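Alanine racemase (Acinetobacter baumannii, PDB 4QHR) is a fold-type III enzyme of the alanine racemase family, pairing an N-terminal TIM-barrel domain with a largely beta C-terminal domain and carrying a lysine-linked pyridoxal phosphate. Local coordinates at residues I141-I144 and K145-S149. Sequence-based numbering, arbitrary orientation.
Sequences IEVI and KTLKS
Ile-141 and Lys-145 are joined by one of the i to i+4 backbone bonds that continue along helix 139-149, an amphipathic alpha-helix of the TIM barrel and the helix of a beta-alpha-beta unit between strands 122-125 and 154-157. Lys-145 N meets Ile-141 O at 2.9 Å, and Lys-148 N reaches Ile-144 O almost straight, with an N-H...O angle of 177°. The carbonyl of Glu-142 serves two donors of one residue: Thr-146 N at 2.9 Å and Thr-146 OG1 at 2.8 Å, arriving from opposite faces of the carbonyl plane. Thr-146 can do this because OG1 stands beside its own backbone N (chi1 -57°), turned back toward the preceding turn, so a threonine satisfies its hydroxyl within the helix.

Apolar contacts follow the same spacing. Val-143 and Leu-147 run side by side, CG1 to CD1 at 3.8 Å, and both pack on Phe-105 of helix 102-110 and Val-124 of the barrel strand; branched aliphatic groups suit this buried face, where Ile-144 also rests on Val-124. The extended chain of Lys-145 lies beside Ile-141, pointing the same way, with Lys-145 CE 3.7 Å from Ile-141 CG2; it probably screens part of this isoleucine, which also rests on Ile-180 and Thr-183 of helix 168-184. Lys-148 instead sends NZ to the carbonyls of Cys-184 and Pro-186. In the last turn, Ser-149 OG donates back to Thr-146 O at 3.0 Å.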
loop_
_atom_site.group_PDB
_atom_site.type_symbol
_atom_site.label_atom_id
_atom_site.label_comp_id
_atom_site.label_asym_id
_atom_site.label_seq_id
_atom_site.Cartn_x
_atom_site.Cartn_y
_atom_site.Cartn_z
ATOM N N ILE A 141 32.564 11.275 -19.405
ATOM C CA ILE A 141 33.089 11.517 -20.757
ATOM C C ILE A 141 34.012 10.390 -21.157
ATOM O O ILE A 141 33.934 9.905 -22.271
ATOM C CB ILE A 141 33.781 12.888 -20.875
ATOM C CG1 ILE A 141 32.765 13.982 -20.619
ATOM C CG2 ILE A 141 34.436 13.052 -22.262
ATOM C CD1 ILE A 141 33.384 15.333 -20.330
ATOM N N GLU A 142 34.834 9.919 -20.238
ATOM C CA GLU A 142 35.743 8.841 -20.556
ATOM C C GLU A 142 34.998 7.558 -20.764
ATOM O O GLU A 142 35.369 6.792 -21.632
ATOM C CB GLU A 142 36.817 8.706 -19.467
ATOM C CG GLU A 142 37.570 10.036 -19.271
ATOM C CD GLU A 142 38.138 10.548 -20.600
ATOM O OE1 GLU A 142 38.951 9.771 -21.176
ATOM O OE2 GLU A 142 37.787 11.674 -21.081
ATOM N N VAL A 143 33.945 7.336 -19.959
ATOM C CA VAL A 143 33.097 6.146 -20.078
ATOM C C VAL A 143 32.498 6.141 -21.474
ATOM O O VAL A 143 32.617 5.195 -22.176
ATOM C CB VAL A 143 31.985 6.130 -19.005
ATOM C CG1 VAL A 143 30.937 5.053 -19.281
ATOM C CG2 VAL A 143 32.593 5.923 -17.621
ATOM N N ILE A 144 31.855 7.223 -21.853
ATOM C CA ILE A 144 31.243 7.315 -23.194
ATOM C C ILE A 144 32.272 7.131 -24.325
ATOM O O ILE A 144 32.061 6.307 -25.222
ATOM C CB ILE A 144 30.459 8.600 -23.311
ATOM C CG1 ILE A 144 29.231 8.502 -22.384
ATOM C CG2 ILE A 144 30.007 8.847 -24.749
ATOM C CD1 ILE A 144 28.462 9.777 -22.249
ATOM N N LYS A 145 33.385 7.842 -24.240
ATOM C CA LYS A 145 34.464 7.666 -25.214
ATOM C C LYS A 145 34.871 6.228 -25.338
ATOM O O LYS A 145 34.989 5.739 -26.455
ATOM C CB LYS A 145 35.634 8.597 -24.928
ATOM C CG LYS A 145 35.214 10.024 -25.227
ATOM C CD LYS A 145 36.340 11.036 -25.330
ATOM C CE LYS A 145 35.708 12.401 -25.637
ATOM N NZ LYS A 145 36.757 13.356 -26.079
ATOM N N THR A 146 35.027 5.526 -24.215
ATOM C CA THR A 146 35.426 4.147 -24.252
ATOM C C THR A 146 34.371 3.228 -24.862
ATOM O O THR A 146 34.685 2.342 -25.666
ATOM C CB THR A 146 35.832 3.686 -22.839
ATOM O OG1 THR A 146 36.865 4.536 -22.361
ATOM C CG2 THR A 146 36.378 2.297 -22.861
ATOM N N LEU A 147 33.114 3.448 -24.503
ATOM C CA LEU A 147 32.049 2.620 -25.046
ATOM C C LEU A 147 31.945 2.797 -26.547
ATOM O O LEU A 147 31.789 1.800 -27.307
ATOM C CB LEU A 147 30.702 2.980 -24.387
ATOM C CG LEU A 147 30.609 2.555 -22.929
ATOM C CD1 LEU A 147 29.415 3.217 -22.240
ATOM C CD2 LEU A 147 30.520 1.056 -22.830
ATOM N N LYS A 148 31.980 4.044 -26.994
ATOM C CA LYS A 148 31.975 4.302 -28.452
ATOM C C LYS A 148 33.115 3.572 -29.174
ATOM O O LYS A 148 32.901 2.915 -30.196
ATOM C CB LYS A 148 32.108 5.792 -28.746
ATOM C CG LYS A 148 30.876 6.596 -28.482
ATOM C CD LYS A 148 31.141 7.995 -29.009
ATOM C CE LYS A 148 29.925 8.884 -28.963
ATOM N NZ LYS A 148 30.191 10.142 -29.696
ATOM N N SER A 149 34.315 3.674 -28.628
ATOM C CA SER A 149 35.472 3.048 -29.249
ATOM C C SER A 149 35.369 1.541 -29.195
ATOM O O SER A 149 35.858 0.895 -30.076
ATOM C CB SER A 149 36.798 3.574 -28.657
ATOM O OG SER A 149 37.013 3.010 -27.390
#